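Local coordinates for membrane-bound protease PH1510 (PDB 6M4B), which cleaves proteins, among them casein and a stomatin homolog, preferentially near hydrophobic or aromatic residues, through the serine protease domain present here, at residues K7-V12 against E204-A209; N38-I43 against L198-V203; Y128-I133 against F150-L155; I103-P108 against D154-P159; K16-S21 against D47-R52. The protein carries 1 engineered substitution. All blocks are in the same frame, centred on the assembly; numbering follows the deposited sequence.

Contact 1 of 5, residues K7-V12 against E204-A209; sequences KNIVYV and EVRYLA
The guanidinium of Arg-206 overlaps Ile-9, whose CD1 lies over one of its faces, offset toward the rim and 3.3 Å from NH2. At the edge of the same group, in its plane, Tyr-11 OH takes a weak hydrogen bond from NH2 at 3.4 Å; Asp-37 is a further weak partner of this hydroxyl. The Arg-206 chain is extended from CG to NE (chi2 179°, chi3 174°) and runs beside the Tyr-11 side chain in the same direction, with Arg-206 CB 3.7 Å from Tyr-11 CE1. Ring and guanidinium planes are turned 68° apart. A water accepts from both Lys-7 NZ and Arg-206 NH1, bridging two like charges whose NZ and NH1 are 4.6 Å apart. On the Tyr-11 side of the sheet, Leu-208 CD2 also meets Tyr-11 CD1 at 3.6 Å. On the other face of the sheet Val-12 CB makes a CH-pi contact over the Tyr-207 ring, 4.2 Å from its centroid, and Val-12 CG2 touches Val-205 CG1 at 3.8 Å. Five backbone hydrogen bonds hold the parallel register from Ile-9 with Glu-204 to Val-12 with Tyr-207. Strand 204-207 is an edge of the six-stranded parallel sheet, with strand 9-16 between it and strand 41-47; Tyr-11 and Leu-208 lean on helix 21-36, while Val-12, Val-205 and Tyr-207 lean on helix 175-182.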
# COMPACT_ATOMS: atom_id res chain seq x y z
N LYS A 7 5.15 -31.91 6.21
CA LYS A 7 6.51 -31.39 6.40
C LYS A 7 6.61 -29.85 6.42
O LYS A 7 5.72 -29.11 5.98
CB LYS A 7 7.48 -31.98 5.35
CG LYS A 7 7.12 -31.81 3.85
CD LYS A 7 6.64 -33.12 3.22
CE LYS A 7 5.63 -32.85 2.08
NZ LYS A 7 5.38 -34.02 1.17
N ASN A 8 7.70 -29.37 7.01
CA ASN A 8 7.91 -27.99 7.31
C ASN A 8 8.88 -27.61 6.22
O ASN A 8 10.06 -27.95 6.27
CB ASN A 8 8.52 -27.90 8.72
CG ASN A 8 8.36 -26.51 9.37
OD1 ASN A 8 7.64 -25.66 8.89
ND2 ASN A 8 9.07 -26.29 10.47
N ILE A 9 8.37 -26.95 5.19
CA ILE A 9 9.17 -26.59 4.04
C ILE A 9 9.45 -25.08 4.00
O ILE A 9 8.53 -24.26 4.11
CB ILE A 9 8.43 -27.01 2.75
CG1 ILE A 9 8.39 -28.55 2.68
CG2 ILE A 9 9.13 -26.47 1.52
CD1 ILE A 9 7.36 -29.12 1.73
N VAL A 10 10.71 -24.73 3.76
CA VAL A 10 11.08 -23.38 3.43
C VAL A 10 11.62 -23.34 2.00
O VAL A 10 12.59 -24.02 1.66
CB VAL A 10 12.11 -22.79 4.41
CG1 VAL A 10 12.55 -21.40 3.98
CG2 VAL A 10 11.47 -22.69 5.80
N TYR A 11 11.00 -22.51 1.17
CA TYR A 11 11.51 -22.27 -0.18
C TYR A 11 12.51 -21.13 -0.15
O TYR A 11 12.46 -20.26 0.73
CB TYR A 11 10.39 -22.00 -1.14
CG TYR A 11 9.61 -23.26 -1.49
CD1 TYR A 11 10.11 -24.17 -2.43
CD2 TYR A 11 8.40 -23.55 -0.88
CE1 TYR A 11 9.41 -25.31 -2.76
CE2 TYR A 11 7.68 -24.69 -1.21
CZ TYR A 11 8.19 -25.56 -2.15
OH TYR A 11 7.49 -26.69 -2.47
N VAL A 12 13.44 -21.17 -1.09
CA VAL A 12 14.46 -20.15 -1.28
C VAL A 12 14.45 -19.81 -2.78
O VAL A 12 14.52 -20.72 -3.60
CB VAL A 12 15.86 -20.64 -0.86
CG1 VAL A 12 16.92 -19.59 -1.10
CG2 VAL A 12 15.88 -21.01 0.62
N GLU A 204 12.77 -28.47 5.78
CA GLU A 204 13.33 -28.91 4.51
C GLU A 204 13.49 -27.73 3.61
O GLU A 204 12.52 -27.16 3.18
CB GLU A 204 12.43 -29.95 3.85
CG GLU A 204 12.39 -31.26 4.64
CD GLU A 204 11.42 -32.28 4.09
OE1 GLU A 204 11.49 -32.55 2.86
OE2 GLU A 204 10.63 -32.84 4.93
N VAL A 205 14.73 -27.36 3.32
CA VAL A 205 15.00 -26.25 2.44
C VAL A 205 14.85 -26.73 1.00
O VAL A 205 15.43 -27.72 0.65
CB VAL A 205 16.41 -25.73 2.66
CG1 VAL A 205 16.72 -24.60 1.67
CG2 VAL A 205 16.57 -25.27 4.11
N ARG A 206 14.04 -26.07 0.18
CA ARG A 206 13.94 -26.36 -1.27
C ARG A 206 14.19 -25.11 -2.11
O ARG A 206 13.66 -24.06 -1.81
CB ARG A 206 12.57 -26.92 -1.61
CG ARG A 206 12.24 -28.23 -0.94
CD ARG A 206 10.85 -28.66 -1.33
NE ARG A 206 10.51 -30.00 -0.83
CZ ARG A 206 9.29 -30.53 -0.85
NH1 ARG A 206 9.09 -31.74 -0.36
NH2 ARG A 206 8.26 -29.85 -1.36
N TYR A 207 15.01 -25.22 -3.14
CA TYR A 207 15.38 -24.08 -3.99
C TYR A 207 14.42 -24.00 -5.16
O TYR A 207 14.10 -25.00 -5.73
CB TYR A 207 16.88 -24.13 -4.40
CG TYR A 207 17.79 -23.81 -3.23
CD1 TYR A 207 18.04 -24.75 -2.25
CD2 TYR A 207 18.36 -22.52 -3.05
CE1 TYR A 207 18.84 -24.46 -1.13
CE2 TYR A 207 19.18 -22.22 -1.94
CZ TYR A 207 19.40 -23.19 -0.98
OH TYR A 207 20.19 -22.99 0.16
N LEU A 208 13.91 -22.82 -5.44
CA LEU A 208 13.08 -22.61 -6.61
C LEU A 208 13.96 -21.99 -7.64
O LEU A 208 14.74 -21.07 -7.33
CB LEU A 208 11.90 -21.68 -6.33
CG LEU A 208 10.89 -22.25 -5.35
CD1 LEU A 208 9.90 -21.17 -5.00
CD2 LEU A 208 10.18 -23.47 -5.92
N ALA A 209 13.82 -22.48 -8.87
CA ALA A 209 14.67 -22.05 -9.97
C ALA A 209 13.84 -21.17 -10.95
O ALA A 209 12.62 -21.31 -11.05
CB ALA A 209 15.29 -23.27 -10.67
O HOH W 1 7.09 -33.43 -0.88

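Contact 2 of 5, residues N38-I43 against L198-V203; sequences NAEAII and LNFTNV
Glu-40 OE1 accepts a hydrogen bond from Asn-199 N at 2.8 Å, the N-H arriving on the anti side and 34° out of the carboxylate plane. Next to this bond Glu-40 CG, anti to the backbone N (chi1 175°), approaches Phe-200 CE1 to 3.8 Å, and the carboxylate stands almost perpendicular to the ring (85°). Ala-41 CB meets the same ring at its edge, in plane, 3.9 Å from Phe-200 CZ. Over one face of the ring sits Leu-198 CB, offset toward the rim. In the next shell Phe-200 packs on Val-10, Ile-71 and Leu-179, its backbone N is bound by Asn-183 OD1, and Asn-8 ND2 bonds to Asn-199 O. A backbone hydrogen bond with Ile-9 holds the main chain of Glu-40 next to strand 9-16. An alanine in place of Glu-40 would probably leave Asn-199 N without its carboxylate mate and open a gap beside Phe-200 CE1. The bond pairs a probably charged carboxylate with a main-chain N-H, so the loop before strand 204-207 is gripped here through its backbone, while the neighbouring aromatic ring supplies the apolar half of the contact.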
# COMPACT_ATOMS: atom_id res chain seq x y z
N ASN A 38 1.79 -24.81 0.91
CA ASN A 38 1.70 -24.54 2.37
C ASN A 38 3.07 -24.46 3.05
O ASN A 38 3.24 -24.96 4.19
CB ASN A 38 0.84 -25.59 3.12
CG ASN A 38 -0.57 -25.68 2.60
OD1 ASN A 38 -0.97 -26.70 2.04
ND2 ASN A 38 -1.32 -24.60 2.75
N ALA A 39 4.01 -23.81 2.38
CA ALA A 39 5.33 -23.61 2.99
C ALA A 39 5.23 -22.82 4.30
O ALA A 39 4.32 -22.01 4.50
CB ALA A 39 6.26 -22.91 2.03
N GLU A 40 6.19 -23.09 5.17
CA GLU A 40 6.38 -22.37 6.41
C GLU A 40 6.80 -20.91 6.16
O GLU A 40 6.53 -20.05 6.96
CB GLU A 40 7.45 -23.10 7.24
CG GLU A 40 7.89 -22.45 8.54
CD GLU A 40 6.80 -22.33 9.55
OE1 GLU A 40 6.93 -21.55 10.51
OE2 GLU A 40 5.76 -23.00 9.36
N ALA A 41 7.53 -20.70 5.07
CA ALA A 41 8.10 -19.38 4.70
C ALA A 41 8.77 -19.51 3.35
O ALA A 41 9.18 -20.61 2.96
CB ALA A 41 9.13 -18.88 5.73
N ILE A 42 8.91 -18.37 2.66
CA ILE A 42 9.76 -18.30 1.48
C ILE A 42 10.83 -17.25 1.73
O ILE A 42 10.53 -16.16 2.21
CB ILE A 42 8.96 -18.02 0.19
CG1 ILE A 42 9.91 -18.04 -1.02
CG2 ILE A 42 8.17 -16.74 0.26
CD1 ILE A 42 9.18 -17.86 -2.32
N ILE A 43 12.08 -17.61 1.47
CA ILE A 43 13.22 -16.72 1.58
C ILE A 43 13.58 -16.27 0.16
O ILE A 43 13.71 -17.08 -0.75
CB ILE A 43 14.44 -17.38 2.20
CG1 ILE A 43 14.14 -17.78 3.66
CG2 ILE A 43 15.65 -16.43 2.15
CD1 ILE A 43 15.14 -18.78 4.23
N LEU A 198 7.75 -17.97 13.57
CA LEU A 198 8.42 -18.78 12.58
C LEU A 198 8.98 -20.04 13.26
O LEU A 198 9.58 -19.98 14.34
CB LEU A 198 9.56 -18.03 11.91
CG LEU A 198 9.14 -16.79 11.10
CD1 LEU A 198 10.36 -15.96 10.76
CD2 LEU A 198 8.39 -17.19 9.86
N ASN A 199 8.76 -21.19 12.64
CA ASN A 199 9.23 -22.45 13.21
C ASN A 199 10.18 -23.10 12.27
O ASN A 199 9.78 -23.67 11.24
CB ASN A 199 8.07 -23.36 13.47
CG ASN A 199 8.50 -24.78 13.81
OD1 ASN A 199 9.65 -25.05 14.15
ND2 ASN A 199 7.55 -25.68 13.72
N PHE A 200 11.45 -22.97 12.61
CA PHE A 200 12.49 -23.46 11.74
C PHE A 200 13.39 -24.47 12.40
O PHE A 200 14.49 -24.75 11.93
CB PHE A 200 13.38 -22.29 11.27
CG PHE A 200 12.71 -21.28 10.35
CD1 PHE A 200 11.76 -21.67 9.37
CD2 PHE A 200 13.11 -19.99 10.39
CE1 PHE A 200 11.23 -20.74 8.51
CE2 PHE A 200 12.58 -19.04 9.53
CZ PHE A 200 11.66 -19.41 8.60
N THR A 201 12.93 -25.06 13.47
CA THR A 201 13.75 -26.02 14.18
C THR A 201 14.18 -27.19 13.28
O THR A 201 15.35 -27.49 13.19
CB THR A 201 12.98 -26.49 15.40
OG1 THR A 201 12.58 -25.32 16.13
CG2 THR A 201 13.86 -27.45 16.27
N ASN A 202 13.24 -27.79 12.56
CA ASN A 202 13.54 -28.84 11.58
C ASN A 202 12.78 -28.57 10.34
O ASN A 202 11.55 -28.67 10.32
CB ASN A 202 13.14 -30.20 12.12
CG ASN A 202 14.04 -30.62 13.24
OD1 ASN A 202 13.66 -30.64 14.40
ND2 ASN A 202 15.28 -30.88 12.90
N VAL A 203 13.50 -28.21 9.29
CA VAL A 203 12.85 -27.69 8.10
C VAL A 203 13.54 -28.23 6.85
O VAL A 203 14.69 -28.53 6.89
CB VAL A 203 12.83 -26.18 8.17
CG1 VAL A 203 14.21 -25.63 8.34
CG2 VAL A 203 12.26 -25.62 6.90

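Contact 3 of 5, residues Y128-I133 against F150-L155; sequences YFIAYI and FITKDL
Helices 123-139 and 144-152, consecutive in this ClpP/crotonase-type protease domain, pack through Ile-151, which projects between Phe-129, Ile-130 and Ile-133. The contact between the two segments is apolar. Ile-151 CG1 is anti to the carbonyl carbon, and an extended chi2 of 176° carries CD1 up to the first helix, where it rests on the peptide link, 3.6 Å from both Phe-129 C and Ile-130 N. The same methyl is 3.9 Å from Phe-129 CB and 3.9 Å from Ile-133 CG2; the Ile-133 and Ile-151 side chains slide past each other in opposite directions. The other branch, Ile-151 CG2, touches Ile-130 CG1 at 3.8 Å. Two flanking pairs each cross at about a right angle: Ile-130 CD1 meets Thr-152 CG2 at 3.8 Å, and Ile-133 CD1 comes to the edge of the Phe-150 ring, near its plane and 4.1 Å from CD2. The surroundings tie the packing to the active site. Helix 123-139 also carries Lys-124, the proton donor/acceptor; Ile-151 packs on Pro-108, and Phe-129 on Ala-53, both substrate-binding residues. Other residues of the helix face the dimer partner, Tyr-128 and Tyr-132 packing on Glu-139 of the second subunit. The Phe-129 side chain leaves the contact beyond CB, and its ring has Tyr-128 CD1 4.2 Å above the plane, over the centre of one face.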
# COMPACT_ATOMS: atom_id res chain seq x y z
N TYR A 128 5.72 12.15 -0.85
CA TYR A 128 4.92 10.99 -1.06
C TYR A 128 5.69 9.68 -0.73
O TYR A 128 5.18 8.80 -0.03
CB TYR A 128 4.41 10.99 -2.49
CG TYR A 128 3.64 9.77 -2.84
CD1 TYR A 128 4.30 8.62 -3.28
CD2 TYR A 128 2.28 9.74 -2.71
CE1 TYR A 128 3.60 7.47 -3.54
CE2 TYR A 128 1.55 8.57 -2.99
CZ TYR A 128 2.22 7.45 -3.39
OH TYR A 128 1.51 6.32 -3.74
N PHE A 129 6.92 9.60 -1.21
CA PHE A 129 7.79 8.48 -0.97
C PHE A 129 8.22 8.38 0.46
O PHE A 129 8.25 7.27 1.01
CB PHE A 129 8.98 8.44 -1.95
CG PHE A 129 8.62 7.82 -3.26
CD1 PHE A 129 8.31 6.46 -3.32
CD2 PHE A 129 8.38 8.60 -4.39
CE1 PHE A 129 7.87 5.88 -4.51
CE2 PHE A 129 7.93 8.03 -5.57
CZ PHE A 129 7.68 6.67 -5.63
N ILE A 130 8.45 9.52 1.09
CA ILE A 130 8.72 9.56 2.52
C ILE A 130 7.52 9.03 3.30
O ILE A 130 7.70 8.17 4.16
CB ILE A 130 9.08 10.97 3.00
CG1 ILE A 130 10.44 11.40 2.43
CG2 ILE A 130 9.12 11.04 4.51
CD1 ILE A 130 10.80 12.87 2.63
N ALA A 131 6.31 9.49 2.99
CA ALA A 131 5.15 8.95 3.68
C ALA A 131 5.05 7.42 3.45
O ALA A 131 4.77 6.68 4.40
CB ALA A 131 3.88 9.64 3.23
N TYR A 132 5.33 6.95 2.24
CA TYR A 132 5.21 5.51 1.95
C TYR A 132 6.27 4.65 2.70
O TYR A 132 5.92 3.67 3.39
CB TYR A 132 5.28 5.28 0.49
CG TYR A 132 5.09 3.87 0.06
CD1 TYR A 132 3.87 3.24 0.21
CD2 TYR A 132 6.13 3.17 -0.56
CE1 TYR A 132 3.67 1.94 -0.19
CE2 TYR A 132 5.93 1.88 -1.01
CZ TYR A 132 4.74 1.26 -0.81
OH TYR A 132 4.57 -0.02 -1.25
N ILE A 133 7.53 5.07 2.65
CA ILE A 133 8.62 4.32 3.29
C ILE A 133 8.47 4.31 4.82
O ILE A 133 8.66 3.27 5.45
CB ILE A 133 10.01 4.81 2.86
CG1 ILE A 133 11.01 3.64 2.95
CG2 ILE A 133 10.49 6.03 3.66
CD1 ILE A 133 12.38 3.97 2.46
N PHE A 150 16.87 7.21 4.70
CA PHE A 150 17.29 6.59 3.46
C PHE A 150 16.98 7.51 2.27
O PHE A 150 17.62 7.38 1.22
CB PHE A 150 16.57 5.25 3.18
CG PHE A 150 16.87 4.12 4.15
CD1 PHE A 150 18.07 4.05 4.85
CD2 PHE A 150 15.90 3.12 4.36
CE1 PHE A 150 18.33 3.00 5.72
CE2 PHE A 150 16.15 2.06 5.22
CZ PHE A 150 17.38 1.98 5.89
N ILE A 151 15.93 8.30 2.38
CA ILE A 151 15.52 9.21 1.33
C ILE A 151 16.20 10.57 1.56
O ILE A 151 16.89 11.05 0.68
CB ILE A 151 13.97 9.39 1.28
CG1 ILE A 151 13.31 8.14 0.73
CG2 ILE A 151 13.55 10.59 0.43
CD1 ILE A 151 11.80 8.17 0.73
N THR A 152 15.99 11.18 2.73
CA THR A 152 16.36 12.58 2.91
C THR A 152 17.89 12.79 2.93
O THR A 152 18.36 13.85 2.58
CB THR A 152 15.80 13.16 4.18
OG1 THR A 152 16.27 12.38 5.30
CG2 THR A 152 14.25 13.22 4.12
N LYS A 153 18.64 11.78 3.37
CA LYS A 153 20.10 11.81 3.43
C LYS A 153 20.72 10.84 2.45
O LYS A 153 21.92 10.78 2.33
CB LYS A 153 20.53 11.51 4.87
CG LYS A 153 20.21 12.69 5.75
CD LYS A 153 20.46 12.57 7.24
CE LYS A 153 19.67 13.68 7.95
NZ LYS A 153 20.35 14.26 9.16
N ASP A 154 19.92 10.10 1.71
CA ASP A 154 20.44 9.00 0.89
C ASP A 154 21.26 7.99 1.75
O ASP A 154 22.18 7.33 1.27
CB ASP A 154 21.27 9.56 -0.29
CG ASP A 154 21.23 8.67 -1.49
OD1 ASP A 154 20.18 8.02 -1.72
OD2 ASP A 154 22.23 8.58 -2.24
N LEU A 155 20.88 7.87 3.02
CA LEU A 155 21.53 7.00 3.96
C LEU A 155 21.52 5.54 3.46
O LEU A 155 20.53 5.05 2.93
CB LEU A 155 20.87 7.10 5.31
CG LEU A 155 21.52 6.32 6.45
CD1 LEU A 155 22.90 6.84 6.78
CD2 LEU A 155 20.62 6.32 7.70

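Contact 4 of 5, residues I103-P108 against D154-P159; sequences IGACRP and DLSLTP
With its CG anti to the backbone N (chi1 -150°), Asp-154 brings a carboxylate against residues 105-107, where OD1 accepts from Arg-107 N at 3.1 Å, on the anti side. Arg-107 CG is likewise anti to its own N, and a bend at chi3 (-58°) folds NE back; one face of the guanidinium lies over Asp-154 N, which is 3.7 Å from Arg-107 NH2. No salt bridge forms: Arg-107 NE and Asp-154 OD1 stay 4.8 Å apart, and NH1 instead binds Thr-152 O. These groups extend an antiparallel strand pair, 102-104 with 156-157, in a small mixed sheet that also holds strand 80-82. Ile-103 and Leu-157 form its hydrogen-bonded pair, and Gly-104 faces Ser-156 in a non-hydrogen-bonded one. Beyond them Ala-105 N reaches Leu-155 O at 2.6 Å, with the donor 36° above the carbonyl plane. Glycine suits position 104: a CB would run into Leu-155 O and the carbonyl of the preceding residue. Its backbone also bonds Ala-83, the engineered replacement of the nucleophile. Ala-105 to Pro-108 belong to the substrate-binding site, and the bonds from Leu-155 O and Asp-154 OD1 hold the backbone of two of them, Ala-105 and Arg-107. On the face shared by Ile-103 and Leu-157, Ile-103 CG2 meets Leu-157 CB at 4.1 Å.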
# COMPACT_ATOMS: atom_id res chain seq x y z
N ILE A 103 22.00 -1.74 2.68
CA ILE A 103 20.56 -1.41 2.50
C ILE A 103 20.38 0.12 2.52
O ILE A 103 21.10 0.82 3.21
CB ILE A 103 19.68 -2.13 3.56
CG1 ILE A 103 18.20 -1.91 3.30
CG2 ILE A 103 20.04 -1.67 4.97
CD1 ILE A 103 17.33 -2.89 4.05
N GLY A 104 19.41 0.62 1.78
CA GLY A 104 19.14 2.06 1.79
C GLY A 104 19.50 2.76 0.50
O GLY A 104 19.43 2.17 -0.60
N ALA A 105 19.85 4.04 0.63
CA ALA A 105 20.09 4.93 -0.51
C ALA A 105 18.89 5.01 -1.39
O ALA A 105 18.87 4.45 -2.51
CB ALA A 105 21.35 4.48 -1.31
N CYS A 106 17.85 5.69 -0.91
CA CYS A 106 16.57 5.77 -1.70
C CYS A 106 16.16 7.19 -2.12
O CYS A 106 14.94 7.44 -2.34
CB CYS A 106 15.43 5.17 -0.83
SG CYS A 106 15.85 3.62 -0.08
N ARG A 107 17.11 8.12 -2.19
CA ARG A 107 16.79 9.46 -2.68
C ARG A 107 16.12 9.29 -4.03
O ARG A 107 16.73 8.71 -4.93
CB ARG A 107 18.01 10.37 -2.82
CG ARG A 107 17.55 11.83 -2.96
CD ARG A 107 18.70 12.78 -3.22
NE ARG A 107 19.77 12.78 -2.20
CZ ARG A 107 19.64 13.24 -0.95
NH1 ARG A 107 18.48 13.72 -0.51
NH2 ARG A 107 20.68 13.21 -0.12
N PRO A 108 14.84 9.71 -4.16
CA PRO A 108 14.15 9.50 -5.45
C PRO A 108 14.68 10.50 -6.48
O PRO A 108 14.70 11.72 -6.23
CB PRO A 108 12.66 9.71 -5.12
CG PRO A 108 12.64 10.47 -3.85
CD PRO A 108 13.98 10.40 -3.18
N ASP A 154 19.92 10.10 1.71
CA ASP A 154 20.44 9.00 0.89
C ASP A 154 21.26 7.99 1.75
O ASP A 154 22.18 7.33 1.27
CB ASP A 154 21.27 9.56 -0.29
CG ASP A 154 21.23 8.67 -1.49
OD1 ASP A 154 20.18 8.02 -1.72
OD2 ASP A 154 22.23 8.58 -2.24
N LEU A 155 20.88 7.87 3.02
CA LEU A 155 21.53 7.00 3.96
C LEU A 155 21.52 5.54 3.46
O LEU A 155 20.53 5.05 2.93
CB LEU A 155 20.87 7.10 5.31
CG LEU A 155 21.52 6.32 6.45
CD1 LEU A 155 22.90 6.84 6.78
CD2 LEU A 155 20.62 6.32 7.70
N SER A 156 22.67 4.91 3.63
CA SER A 156 22.95 3.52 3.32
C SER A 156 23.54 2.93 4.60
O SER A 156 24.33 3.60 5.27
CB SER A 156 24.04 3.45 2.28
OG SER A 156 23.77 2.40 1.42
N LEU A 157 23.16 1.71 4.94
CA LEU A 157 23.61 1.06 6.18
C LEU A 157 24.26 -0.26 5.87
O LEU A 157 23.90 -0.90 4.90
CB LEU A 157 22.45 0.82 7.16
CG LEU A 157 21.76 2.08 7.74
CD1 LEU A 157 20.65 1.66 8.69
CD2 LEU A 157 22.72 3.08 8.41
N THR A 158 25.22 -0.64 6.71
CA THR A 158 25.80 -2.01 6.70
C THR A 158 24.84 -2.91 7.49
O THR A 158 23.96 -2.40 8.18
CB THR A 158 27.17 -2.05 7.42
OG1 THR A 158 26.98 -1.65 8.78
CG2 THR A 158 28.23 -1.09 6.73
N PRO A 159 25.04 -4.25 7.46
CA PRO A 159 24.17 -5.15 8.24
C PRO A 159 24.10 -4.87 9.69
O PRO A 159 23.02 -4.82 10.26
CB PRO A 159 24.77 -6.53 7.97
CG PRO A 159 25.33 -6.39 6.58
CD PRO A 159 25.96 -5.02 6.59

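Contact 5 of 5, residues K16-S21 against D47-R52; sequences KGQITS and DTPGGR
Ile-19 and Thr-48 cross at about a right angle, Ile-19 CD1 lying 3.6 Å from Thr-48 OG1. The hydroxyl sits anti to the backbone N (chi1 -177°), pointing across to the other segment, and donates to Gly-17 O at 2.7 Å, tilted 31° from the carbonyl plane. It also accepts from Gly-50 N at 3.1 Å, which closes an ST turn, so this one oxygen joins both loops. An alanine in place of Thr-48 would probably leave Gly-17 O and Gly-50 N without their common mate and free the turn to shift. Lys-16 and Asp-47 point to the same face of their parallel pair, yet Lys-16 NZ and Asp-47 OD2 stay 5.3 Å apart; Asp-47 OD1 is held by Ser-80 N. Backbone bonds complete the join: Gly-17 N to Asp-47 O, Ile-19 N to Gly-50 O at 2.8 Å, and Arg-52 N to Ile-19 O at 3.0 Å. Between the first of these and the last two the register slips by one residue. Gly-51 comes so close to Ile-19 that a CB would collide with Ile-19 O. The two loops lead from parallel strands 9-16 and 41-47 into helices 21-36 and 53-64; Gly-50, Gly-51 and Arg-52 belong to the substrate-binding site, Gly-50 close to Ala-83, the engineered replacement of the nucleophile; the arrangement is consistent with the glycine-bearing loop that helps form the oxyanion hole in ClpP-type proteases.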
# COMPACT_ATOMS: atom_id res chain seq x y z
N LYS A 16 17.75 -11.05 -8.67
CA LYS A 16 18.86 -10.17 -8.94
C LYS A 16 18.54 -9.16 -10.04
O LYS A 16 17.73 -9.43 -10.93
CB LYS A 16 20.07 -10.98 -9.37
CG LYS A 16 20.44 -12.09 -8.40
CD LYS A 16 21.87 -12.56 -8.59
CE LYS A 16 22.19 -13.78 -7.73
NZ LYS A 16 23.65 -13.86 -7.41
N GLY A 17 19.23 -8.02 -10.03
CA GLY A 17 19.12 -7.02 -11.10
C GLY A 17 18.06 -5.96 -10.84
O GLY A 17 17.52 -5.83 -9.72
N GLN A 18 17.74 -5.19 -11.87
CA GLN A 18 16.83 -4.07 -11.74
C GLN A 18 15.43 -4.55 -11.45
O GLN A 18 15.03 -5.56 -11.94
CB GLN A 18 16.84 -3.19 -13.00
CG GLN A 18 18.13 -2.40 -13.14
CD GLN A 18 17.88 -1.00 -13.68
OE1 GLN A 18 18.33 -0.66 -14.78
NE2 GLN A 18 17.16 -0.18 -12.91
N ILE A 19 14.70 -3.79 -10.65
CA ILE A 19 13.30 -4.11 -10.43
C ILE A 19 12.50 -3.60 -11.63
O ILE A 19 12.57 -2.42 -11.98
CB ILE A 19 12.76 -3.45 -9.15
CG1 ILE A 19 13.60 -3.83 -7.91
CG2 ILE A 19 11.30 -3.82 -8.96
CD1 ILE A 19 13.77 -5.32 -7.67
N THR A 20 11.76 -4.50 -12.26
CA THR A 20 10.93 -4.19 -13.42
C THR A 20 9.63 -4.92 -13.20
O THR A 20 9.53 -5.71 -12.25
CB THR A 20 11.58 -4.69 -14.73
OG1 THR A 20 11.54 -6.12 -14.76
CG2 THR A 20 13.02 -4.23 -14.87
N SER A 21 8.67 -4.74 -14.11
CA SER A 21 7.40 -5.52 -14.11
C SER A 21 7.65 -7.01 -14.14
O SER A 21 6.85 -7.79 -13.63
CB SER A 21 6.53 -5.22 -15.36
OG SER A 21 6.88 -4.00 -15.96
N ASP A 47 19.28 -9.04 -4.49
CA ASP A 47 20.42 -8.19 -4.84
C ASP A 47 19.93 -7.26 -5.97
O ASP A 47 19.69 -7.69 -7.10
CB ASP A 47 21.62 -9.03 -5.29
CG ASP A 47 22.89 -8.22 -5.50
OD1 ASP A 47 22.94 -7.04 -5.09
OD2 ASP A 47 23.89 -8.78 -6.01
N THR A 48 19.74 -6.00 -5.64
CA THR A 48 19.19 -5.07 -6.62
C THR A 48 19.73 -3.68 -6.37
O THR A 48 19.95 -3.30 -5.23
CB THR A 48 17.65 -5.05 -6.59
OG1 THR A 48 17.16 -4.19 -7.62
CG2 THR A 48 17.09 -4.58 -5.23
N PRO A 49 19.99 -2.92 -7.44
CA PRO A 49 20.32 -1.49 -7.26
C PRO A 49 19.06 -0.60 -7.25
O PRO A 49 19.16 0.60 -6.97
CB PRO A 49 21.18 -1.17 -8.49
CG PRO A 49 20.57 -2.06 -9.55
CD PRO A 49 20.08 -3.33 -8.86
N GLY A 50 17.90 -1.17 -7.55
CA GLY A 50 16.67 -0.43 -7.62
C GLY A 50 15.96 -0.72 -8.91
O GLY A 50 16.25 -1.72 -9.58
N GLY A 51 15.02 0.15 -9.25
CA GLY A 51 14.21 -0.01 -10.46
C GLY A 51 12.98 0.87 -10.46
O GLY A 51 13.01 1.96 -9.92
N ARG A 52 11.89 0.36 -11.03
CA ARG A 52 10.64 1.13 -11.17
C ARG A 52 9.81 1.09 -9.90
O ARG A 52 9.51 0.00 -9.37
CB ARG A 52 9.79 0.57 -12.31
CG ARG A 52 10.55 0.39 -13.60
CD ARG A 52 10.04 1.31 -14.69
NE ARG A 52 10.97 1.15 -15.81
CZ ARG A 52 11.31 2.08 -16.69
NH1 ARG A 52 12.22 1.78 -17.62
NH2 ARG A 52 10.77 3.30 -16.67

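In the fold
Contacts 1 and 2 share one end of the six-stranded parallel sheet, their centres about 8 Å apart, and touch through the neighbouring strands 9-16 and 41-47. Those strands run on to contact 5, its centre about 24 Å from that of contact 1, where they pass into loops at the active site. Contacts 3 and 4, their centres about 9 Å apart, share Asp-154 and Leu-155 and lie across the chain's centre from contacts 1 and 2. Contact 5 closes before contacts 4 and 3 open, and contacts 2 to 5 are nested within the loop closed by contact 1. The nearest atoms of contacts 4 and 5 are about 6 Å apart; both hold substrate-binding residues, framing the site around the engineered Ala-83.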